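Local atomic coordinates of aminotransferase, class IV (Brucella abortus, PDB entry 4TVI), a protein that probably transfers the amino group of leucine, isoleucine or valine to 2-oxoglutarate with the help of pyridoxal 5'-phosphate, serving branched-chain amino-acid metabolism. Residues A[37-42]-A[46-51]; A[109-114]-A[118-123]; A[83-88]-A[101-106]; A[173-176]-A[182-185]. One frame throughout, in Å; residues are numbered along the deposited sequence.

Contact 1 of 4, residues A[37-42]-A[46-51]; sequences TYYKGE and GDVRIL
Thr37 meets 46-51 once directly, its CB lying 4.0 Å from CG2 of Val48, and once through a water: Thr37 OG1 donates to it (2.8 Å), and it passes a hydrogen bond on to Gly46 O, at 2.6 Å. Two residues on, Tyr39 carries most of the contact. With CG anti to the backbone N (chi1 175°), its ring reaches across to Ile50, whose CG2 sits over one face, 3.8 Å from the Tyr39 ring centroid and only 13° off the normal, a CH-pi contact. CG of Lys40 lies over the opposite face, so the ring is clamped between two aliphatic groups. Val48 CG1 approaches Tyr39 CD2 obliquely at 4.2 Å, and Tyr39 OH comes to 3.3 Å from Ile50 O. Past Tyr39 the chain reverses in a type I' turn, Tyr39 to Glu42. Within 46-51, Arg49 grips the Asp47 carboxylate side-on through NE and NH2, while its NH1 forms a salt bridge with Glu129 of the second subunit. Strand 35-39 and the turn form a beta-hairpin with strand 42-45 at the margin of an antiparallel sheet, and the segment 46-51 folds back over it to pair with a strand of the second subunit at the dimer interface.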
# COMPACT_ATOMS: atom_id res chain seq x y z
N THR A 37 -3.26 -7.84 22.26
CA THR A 37 -2.22 -7.73 21.25
C THR A 37 -0.85 -8.06 21.84
O THR A 37 -0.46 -7.51 22.87
CB THR A 37 -2.19 -6.31 20.64
OG1 THR A 37 -3.47 -6.00 20.08
CG2 THR A 37 -1.12 -6.21 19.55
N TYR A 38 -0.11 -8.93 21.17
CA TYR A 38 1.27 -9.23 21.56
C TYR A 38 2.20 -8.29 20.81
O TYR A 38 2.24 -8.29 19.58
CB TYR A 38 1.63 -10.68 21.27
CG TYR A 38 3.01 -11.08 21.76
CD1 TYR A 38 3.20 -11.54 23.06
CD2 TYR A 38 4.12 -10.97 20.94
CE1 TYR A 38 4.46 -11.89 23.52
CE2 TYR A 38 5.38 -11.32 21.38
CZ TYR A 38 5.54 -11.77 22.67
OH TYR A 38 6.81 -12.12 23.09
N TYR A 39 2.95 -7.48 21.56
CA TYR A 39 3.84 -6.49 20.96
C TYR A 39 4.97 -6.18 21.92
O TYR A 39 4.74 -5.98 23.12
CB TYR A 39 3.07 -5.21 20.62
CG TYR A 39 3.93 -4.07 20.09
CD1 TYR A 39 4.61 -4.18 18.88
CD2 TYR A 39 4.06 -2.88 20.81
CE1 TYR A 39 5.39 -3.14 18.40
CE2 TYR A 39 4.84 -1.84 20.34
CZ TYR A 39 5.50 -1.97 19.13
OH TYR A 39 6.28 -0.93 18.66
N LYS A 40 6.20 -6.17 21.41
CA LYS A 40 7.38 -5.98 22.24
C LYS A 40 7.39 -6.89 23.46
O LYS A 40 7.55 -6.43 24.59
CB LYS A 40 7.50 -4.51 22.67
CG LYS A 40 7.76 -3.55 21.52
CD LYS A 40 9.10 -2.84 21.67
CE LYS A 40 9.43 -2.03 20.43
NZ LYS A 40 9.93 -2.91 19.32
N GLY A 41 7.16 -8.18 23.24
CA GLY A 41 7.30 -9.19 24.27
C GLY A 41 6.23 -9.24 25.34
O GLY A 41 6.37 -9.94 26.34
N GLU A 42 5.13 -8.53 25.12
CA GLU A 42 4.07 -8.46 26.12
C GLU A 42 2.69 -8.53 25.48
O GLU A 42 2.44 -7.90 24.46
CB GLU A 42 4.18 -7.16 26.93
CG GLU A 42 5.51 -6.95 27.62
CD GLU A 42 5.73 -7.90 28.78
OE1 GLU A 42 4.76 -8.57 29.20
OE2 GLU A 42 6.87 -7.97 29.28
N GLY A 46 -6.70 -3.88 24.77
CA GLY A 46 -7.25 -2.67 24.19
C GLY A 46 -6.46 -2.12 23.03
O GLY A 46 -5.89 -2.88 22.23
N ASP A 47 -6.42 -0.80 22.92
CA ASP A 47 -5.77 -0.14 21.80
C ASP A 47 -4.27 -0.05 22.02
O ASP A 47 -3.79 0.64 22.92
CB ASP A 47 -6.34 1.27 21.60
CG ASP A 47 -5.67 1.99 20.45
OD1 ASP A 47 -6.10 1.80 19.30
OD2 ASP A 47 -4.70 2.74 20.70
N VAL A 48 -3.52 -0.73 21.15
CA VAL A 48 -2.07 -0.73 21.26
C VAL A 48 -1.45 -0.05 20.04
O VAL A 48 -1.60 -0.53 18.91
CB VAL A 48 -1.53 -2.16 21.40
CG1 VAL A 48 -0.01 -2.15 21.48
CG2 VAL A 48 -2.13 -2.83 22.63
N ARG A 49 -0.78 1.07 20.26
CA ARG A 49 -0.16 1.82 19.18
C ARG A 49 1.19 1.20 18.82
O ARG A 49 2.14 1.27 19.60
CB ARG A 49 0.01 3.29 19.59
CG ARG A 49 -1.31 4.01 19.80
CD ARG A 49 -1.99 4.30 18.47
NE ARG A 49 -3.39 3.86 18.47
CZ ARG A 49 -4.27 4.16 17.52
NH1 ARG A 49 -3.90 4.91 16.48
NH2 ARG A 49 -5.52 3.71 17.60
N ILE A 50 1.27 0.61 17.63
CA ILE A 50 2.44 -0.19 17.27
C ILE A 50 3.32 0.43 16.19
O ILE A 50 4.49 0.09 16.08
CB ILE A 50 2.02 -1.61 16.82
CG1 ILE A 50 1.07 -1.54 15.63
CG2 ILE A 50 1.35 -2.35 17.97
CD1 ILE A 50 0.82 -2.88 14.97
N LEU A 51 2.77 1.33 15.38
CA LEU A 51 3.53 1.98 14.31
C LEU A 51 3.82 3.45 14.61
O LEU A 51 2.92 4.23 14.93
CB LEU A 51 2.79 1.87 12.97
CG LEU A 51 3.27 0.75 12.04
CD1 LEU A 51 3.17 -0.61 12.71
CD2 LEU A 51 2.50 0.77 10.72
O HOH W 1 -4.96 -5.29 22.34

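Contact 2 of 4, residues A[109-114]-A[118-123]; sequences EGLKKF and TDVYIR
This is an apolar contact between the last part of helix 100-111 with the turn after it and the start of a strand: Leu111 and Phe114 pack on Thr118, Val120 and Ile122, which lead into and along strand 120-128. Val120 stands at the middle and divides its two methyls between the partners. Val120 CG2 lies over a face of the Phe114 ring, 3.9 Å from the centroid and 11° off the normal, in a CH-pi contact where the two side chains come from opposite directions. Val120 CG1, set anti to the backbone N (chi1 -180°), meets CD2 of Leu111 at 3.7 Å. The same Leu111 CD2 touches CD1 of Ile122 at 4.1 Å, so one leucine methyl bridges two residues on the same side of the strand. The arrangement is a tight helix-to-strand connection, in which a type I turn from Leu111 to Phe114 brings the chain back against the five-stranded antiparallel sheet. That turn is closed by Phe114 N bonding to Leu111 O at 3.1 Å. Thr118 crosses Phe114 at about a right angle, Thr118 CG2 lying 4.1 Å from Phe114 CD2, while its OG1 is hydrogen-bonded to Ala115 O inside the connecting loop. The aromatic ring also meets Trp36 edge-to-face and touches Leu149 of the adjoining strand 143-151. On the other flank, Leu111 and Val120 both pack on Leu70 of strand 64-70.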
# COMPACT_ATOMS: atom_id res chain seq x y z
N GLU A 109 -1.49 -19.25 22.93
CA GLU A 109 -1.29 -18.68 24.25
C GLU A 109 -2.20 -17.47 24.42
O GLU A 109 -2.86 -17.32 25.45
CB GLU A 109 0.18 -18.29 24.46
CG GLU A 109 1.11 -19.48 24.61
CD GLU A 109 2.58 -19.10 24.65
OE1 GLU A 109 2.91 -17.93 24.36
OE2 GLU A 109 3.41 -19.98 24.96
N GLY A 110 -2.26 -16.63 23.39
CA GLY A 110 -3.07 -15.43 23.44
C GLY A 110 -4.55 -15.73 23.56
O GLY A 110 -5.27 -15.01 24.26
N LEU A 111 -4.99 -16.78 22.88
CA LEU A 111 -6.40 -17.17 22.90
C LEU A 111 -6.85 -17.48 24.32
O LEU A 111 -8.01 -17.27 24.67
CB LEU A 111 -6.64 -18.38 22.00
CG LEU A 111 -6.43 -18.17 20.49
CD1 LEU A 111 -6.72 -19.48 19.73
CD2 LEU A 111 -7.26 -17.01 19.95
N LYS A 112 -5.92 -17.97 25.14
CA LYS A 112 -6.22 -18.32 26.53
C LYS A 112 -6.61 -17.09 27.35
O LYS A 112 -7.23 -17.22 28.40
CB LYS A 112 -5.02 -19.01 27.18
CG LYS A 112 -4.70 -20.37 26.57
CD LYS A 112 -5.88 -21.31 26.68
CE LYS A 112 -5.54 -22.69 26.14
NZ LYS A 112 -6.71 -23.61 26.21
N LYS A 113 -6.25 -15.91 26.87
CA LYS A 113 -6.53 -14.67 27.61
C LYS A 113 -8.00 -14.32 27.52
O LYS A 113 -8.50 -13.50 28.29
CB LYS A 113 -5.69 -13.51 27.06
CG LYS A 113 -4.18 -13.71 27.13
CD LYS A 113 -3.60 -13.08 28.40
CE LYS A 113 -2.08 -13.18 28.41
NZ LYS A 113 -1.50 -12.61 29.66
N PHE A 114 -8.70 -14.93 26.57
CA PHE A 114 -10.12 -14.68 26.37
C PHE A 114 -10.97 -15.60 27.24
O PHE A 114 -10.52 -16.66 27.67
CB PHE A 114 -10.48 -14.85 24.90
CG PHE A 114 -9.91 -13.78 24.02
CD1 PHE A 114 -8.61 -13.89 23.53
CD2 PHE A 114 -10.65 -12.65 23.71
CE1 PHE A 114 -8.07 -12.89 22.74
CE2 PHE A 114 -10.11 -11.65 22.92
CZ PHE A 114 -8.82 -11.77 22.43
N THR A 118 -15.27 -17.96 23.58
CA THR A 118 -15.18 -16.68 22.88
C THR A 118 -14.50 -16.89 21.53
O THR A 118 -13.39 -17.41 21.47
CB THR A 118 -14.39 -15.63 23.69
OG1 THR A 118 -15.08 -15.37 24.92
CG2 THR A 118 -14.26 -14.33 22.91
N ASP A 119 -15.19 -16.52 20.45
CA ASP A 119 -14.64 -16.63 19.10
C ASP A 119 -13.70 -15.47 18.82
O ASP A 119 -13.99 -14.32 19.15
CB ASP A 119 -15.75 -16.67 18.04
CG ASP A 119 -16.77 -17.75 18.30
OD1 ASP A 119 -16.42 -18.77 18.94
OD2 ASP A 119 -17.92 -17.59 17.84
N VAL A 120 -12.56 -15.78 18.21
CA VAL A 120 -11.51 -14.79 18.07
C VAL A 120 -10.99 -14.72 16.63
O VAL A 120 -10.84 -15.74 15.96
CB VAL A 120 -10.33 -15.07 19.04
CG1 VAL A 120 -9.23 -14.02 18.89
CG2 VAL A 120 -10.82 -15.12 20.49
N TYR A 121 -10.74 -13.49 16.18
CA TYR A 121 -10.04 -13.20 14.94
C TYR A 121 -8.55 -12.93 15.21
O TYR A 121 -8.19 -12.07 16.02
CB TYR A 121 -10.72 -12.03 14.23
CG TYR A 121 -9.93 -11.42 13.10
CD1 TYR A 121 -9.49 -12.17 12.02
CD2 TYR A 121 -9.69 -10.05 13.08
CE1 TYR A 121 -8.78 -11.58 10.98
CE2 TYR A 121 -9.00 -9.46 12.05
CZ TYR A 121 -8.54 -10.22 11.01
OH TYR A 121 -7.85 -9.60 9.99
N ILE A 122 -7.70 -13.70 14.53
CA ILE A 122 -6.26 -13.71 14.76
C ILE A 122 -5.48 -13.06 13.62
O ILE A 122 -5.46 -13.59 12.50
CB ILE A 122 -5.76 -15.16 14.95
CG1 ILE A 122 -6.55 -15.88 16.04
CG2 ILE A 122 -4.26 -15.18 15.24
CD1 ILE A 122 -6.38 -17.38 16.01
N ARG A 123 -4.83 -11.92 13.87
CA ARG A 123 -4.09 -11.23 12.82
C ARG A 123 -2.61 -11.02 13.18
O ARG A 123 -2.28 -10.11 13.93
CB ARG A 123 -4.72 -9.88 12.48
CG ARG A 123 -3.99 -9.12 11.35
CD ARG A 123 -4.68 -7.82 10.96
NE ARG A 123 -4.76 -6.87 12.07
CZ ARG A 123 -5.87 -6.60 12.74
NH1 ARG A 123 -7.00 -7.20 12.40
NH2 ARG A 123 -5.86 -5.73 13.74

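Contact 3 of 4, residues A[83-88]-A[101-106]; sequences ARANDS and NDIEAL
Ile103 reaches from helix 100-111 to Ala85 and Asn86 of helix 78-91, a small, buried helix-to-helix contact in the class IV aminotransferase fold, where the two helices follow one another in the chain. The isoleucine makes it with a single methyl. Its CG1 lies anti to the carbonyl carbon (chi1 -68°) and the branch continues fully extended (chi2 -177°), which carries CD1 outward to the facing helix. There Ile103 CD1 comes to 4.3 Å from CB of Ala85. Asn86 also directs its CB toward the isoleucine, and the two side chains slide past each other in opposite directions. With chi1 at -74°, the asparagine amide is swung back beside its own backbone N, and both its ends find polar partners outside the two helical segments: OD1 is hydrogen-bonded to Tyr126 OH and ND2 to Leu98 O, a carbonyl that needs the NH2 end and so sets which way round the amide sits, with its oxygen next to the isoleucine. Ile103 packs in addition on Ser82, Leu98 and Phe145. The helix bearing Ala85 and Asn86 also serves the cofactor, since Arg84 NH1 is hydrogen-bonded to the phosphate oxygen OP1 of the modified lysine at position 180. At the meeting point itself, Asn86 OD1 lies 3.8 Å from Ile103 CD1.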
# COMPACT_ATOMS: atom_id res chain seq x y z
N ALA A 83 2.15 -19.78 8.71
CA ALA A 83 3.25 -19.93 7.76
C ALA A 83 3.22 -18.85 6.68
O ALA A 83 4.26 -18.36 6.26
CB ALA A 83 3.22 -21.31 7.13
N ARG A 84 2.02 -18.49 6.22
CA ARG A 84 1.92 -17.54 5.12
C ARG A 84 2.37 -16.15 5.54
O ARG A 84 2.89 -15.40 4.72
CB ARG A 84 0.49 -17.49 4.57
CG ARG A 84 0.39 -16.67 3.27
CD ARG A 84 -1.00 -16.79 2.64
NE ARG A 84 -2.04 -16.26 3.51
CZ ARG A 84 -3.34 -16.36 3.25
NH1 ARG A 84 -3.76 -16.98 2.16
NH2 ARG A 84 -4.23 -15.84 4.10
N ALA A 85 2.18 -15.82 6.81
CA ALA A 85 2.64 -14.52 7.32
C ALA A 85 4.13 -14.35 7.07
O ALA A 85 4.58 -13.28 6.65
CB ALA A 85 2.32 -14.38 8.80
N ASN A 86 4.90 -15.42 7.30
CA ASN A 86 6.33 -15.37 7.03
C ASN A 86 6.63 -15.26 5.54
O ASN A 86 7.54 -14.54 5.14
CB ASN A 86 7.04 -16.59 7.62
CG ASN A 86 7.15 -16.52 9.14
OD1 ASN A 86 6.88 -15.48 9.73
ND2 ASN A 86 7.56 -17.62 9.76
N ASP A 87 5.84 -15.97 4.73
CA ASP A 87 5.98 -15.86 3.28
C ASP A 87 5.75 -14.43 2.80
O ASP A 87 6.55 -13.88 2.04
CB ASP A 87 5.01 -16.79 2.56
CG ASP A 87 5.33 -18.25 2.79
OD1 ASP A 87 6.49 -18.57 3.11
OD2 ASP A 87 4.40 -19.08 2.65
N SER A 88 4.65 -13.84 3.25
CA SER A 88 4.30 -12.47 2.87
C SER A 88 5.39 -11.50 3.31
O SER A 88 5.72 -10.57 2.57
CB SER A 88 2.97 -12.05 3.49
OG SER A 88 1.89 -12.82 2.97
N ASN A 101 5.78 -22.00 13.56
CA ASN A 101 5.39 -22.66 14.80
C ASN A 101 5.37 -21.69 15.98
O ASN A 101 4.52 -21.81 16.87
CB ASN A 101 6.31 -23.83 15.11
CG ASN A 101 5.91 -25.09 14.37
OD1 ASN A 101 4.85 -25.15 13.76
ND2 ASN A 101 6.78 -26.10 14.40
N ASP A 102 6.31 -20.74 16.00
CA ASP A 102 6.33 -19.70 17.03
C ASP A 102 5.04 -18.90 17.02
O ASP A 102 4.42 -18.69 18.06
CB ASP A 102 7.52 -18.75 16.82
CG ASP A 102 8.85 -19.36 17.20
OD1 ASP A 102 8.89 -20.30 18.02
OD2 ASP A 102 9.88 -18.89 16.66
N ILE A 103 4.64 -18.45 15.83
CA ILE A 103 3.43 -17.65 15.67
C ILE A 103 2.19 -18.44 16.10
O ILE A 103 1.32 -17.91 16.79
CB ILE A 103 3.26 -17.17 14.21
CG1 ILE A 103 4.35 -16.15 13.86
CG2 ILE A 103 1.87 -16.58 13.98
CD1 ILE A 103 4.21 -15.57 12.45
N GLU A 104 2.13 -19.70 15.70
CA GLU A 104 1.00 -20.55 16.06
C GLU A 104 0.93 -20.75 17.58
O GLU A 104 -0.13 -20.63 18.18
CB GLU A 104 1.08 -21.90 15.35
CG GLU A 104 0.01 -22.89 15.81
CD GLU A 104 0.00 -24.18 15.01
OE1 GLU A 104 0.77 -24.29 14.03
OE2 GLU A 104 -0.78 -25.09 15.35
N ALA A 105 2.08 -21.07 18.17
CA ALA A 105 2.17 -21.30 19.61
C ALA A 105 1.79 -20.04 20.38
O ALA A 105 1.07 -20.10 21.38
CB ALA A 105 3.57 -21.75 19.98
N LEU A 106 2.27 -18.90 19.91
CA LEU A 106 1.95 -17.61 20.52
C LEU A 106 0.46 -17.30 20.41
O LEU A 106 -0.16 -16.81 21.35
CB LEU A 106 2.78 -16.50 19.87
CG LEU A 106 2.71 -15.12 20.51
CD1 LEU A 106 3.31 -15.17 21.91
CD2 LEU A 106 3.43 -14.10 19.64

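Contact 4 of 4, residues A[173-176]-A[182-185]; sequences EVMP and ACLY
Met175 lays its side chain against Cys183 and Leu184 within the loop that bears the cofactor-linked lysine, position 180, between strand 160-164 and helix 185-198 of this class IV aminotransferase. The residues 182-184 form a short 3-10 turn leading into that helix. From the backbone, Met175 CB points toward the turn and meets CD2 of Leu184 at 3.9 Å. CG stands anti to the carbonyl carbon, and bends at chi2 (-64°) and chi3 (-69°) then fold the chain through SD instead of letting it extend. The bends return the terminal Met175 CE to the turn, where it touches three groups: Cys183 O at 3.6 Å, Leu184 CD2 at 3.7 Å and Cys183 SG at 3.8 Å. Methionine and leucine slide past each other in opposite directions. The sulfur Cys183 SG, placed between its backbone N and carbonyl carbon (chi1 66°), lies against Pro176 as well, 3.8 Å from CG of that ring. All four side chains are buried, and Met175 additionally packs on Cys183 of the second subunit, so the loop forms part of the dimer interface. Next along the chain, Tyr185 sends its OH to a hydrogen bond with O3 of the cofactor on the modified lysine. Leu184 completes the packing with its other methyl, CD1, which rests 3.6 Å from Pro176 O.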
# COMPACT_ATOMS: atom_id res chain seq x y z
N GLU A 173 4.14 -7.26 -11.80
CA GLU A 173 5.06 -6.28 -12.37
C GLU A 173 4.86 -4.86 -11.81
O GLU A 173 5.78 -4.04 -11.83
CB GLU A 173 4.91 -6.27 -13.89
CG GLU A 173 6.11 -5.74 -14.62
CD GLU A 173 6.13 -6.20 -16.07
OE1 GLU A 173 5.21 -5.82 -16.83
OE2 GLU A 173 7.03 -6.98 -16.44
N VAL A 174 3.65 -4.57 -11.32
CA VAL A 174 3.33 -3.23 -10.85
C VAL A 174 2.99 -3.16 -9.36
O VAL A 174 2.99 -2.08 -8.78
CB VAL A 174 2.16 -2.62 -11.66
CG1 VAL A 174 2.58 -2.37 -13.10
CG2 VAL A 174 0.93 -3.51 -11.60
N MET A 175 2.69 -4.30 -8.74
CA MET A 175 2.49 -4.35 -7.28
C MET A 175 2.97 -5.70 -6.73
O MET A 175 2.97 -6.70 -7.44
CB MET A 175 1.01 -4.14 -6.91
CG MET A 175 0.51 -2.70 -7.01
SD MET A 175 1.29 -1.55 -5.87
CE MET A 175 0.65 -2.12 -4.29
N PRO A 176 3.41 -5.73 -5.45
CA PRO A 176 3.74 -7.01 -4.83
C PRO A 176 2.50 -7.84 -4.51
O PRO A 176 2.15 -8.01 -3.34
CB PRO A 176 4.46 -6.59 -3.54
CG PRO A 176 3.91 -5.24 -3.23
CD PRO A 176 3.69 -4.58 -4.56
N ALA A 182 -0.64 -5.01 3.28
CA ALA A 182 -1.51 -3.87 3.50
C ALA A 182 -1.57 -2.94 2.28
O ALA A 182 -2.60 -2.32 2.02
CB ALA A 182 -1.07 -3.09 4.73
N CYS A 183 -0.47 -2.85 1.54
CA CYS A 183 -0.37 -1.88 0.46
C CYS A 183 -1.31 -2.20 -0.71
O CYS A 183 -1.59 -1.33 -1.53
CB CYS A 183 1.07 -1.78 -0.06
SG CYS A 183 1.70 -3.27 -0.86
N LEU A 184 -1.82 -3.43 -0.75
CA LEU A 184 -2.67 -3.86 -1.86
C LEU A 184 -4.13 -3.50 -1.68
O LEU A 184 -4.90 -3.52 -2.64
CB LEU A 184 -2.57 -5.38 -2.04
CG LEU A 184 -1.19 -5.95 -2.32
CD1 LEU A 184 -1.25 -7.46 -2.25
CD2 LEU A 184 -0.68 -5.48 -3.68
N TYR A 185 -4.51 -3.11 -0.46
CA TYR A 185 -5.92 -3.02 -0.12
C TYR A 185 -6.63 -1.69 -0.37
O TYR A 185 -7.86 -1.68 -0.44
CB TYR A 185 -6.11 -3.47 1.33
CG TYR A 185 -5.99 -4.98 1.38
CD1 TYR A 185 -4.75 -5.59 1.49
CD2 TYR A 185 -7.11 -5.78 1.24
CE1 TYR A 185 -4.63 -6.97 1.49
CE2 TYR A 185 -7.00 -7.17 1.24
CZ TYR A 185 -5.76 -7.75 1.36
OH TYR A 185 -5.64 -9.12 1.36

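How the contacts relate
Contacts 2 and 3 share helix 100-111: contact 3 sets its first half against helix 78-91, contact 2 its last part against strand 120-128, their centres 15 Å apart. Contacts 1 and 2 both reach the five-stranded sheet, through strands 35-39 and 120-128, and contact 1 touches contact 3 directly where Tyr38 CD2 meets Leu106 CD2 at 3.5 Å. Contact 4 stands apart, its centre 21 Å from that of contact 3 and 29 Å from that of contact 2. Yet contacts 3 and 4 converge on position 180: Arg84 bonds the phosphate and Tyr185 the O3 of the cofactor, while Ser88 bonds the backbone N of the modified lysine. Contacts 1, 2 and 4 all reach the second subunit; contact 3 does not.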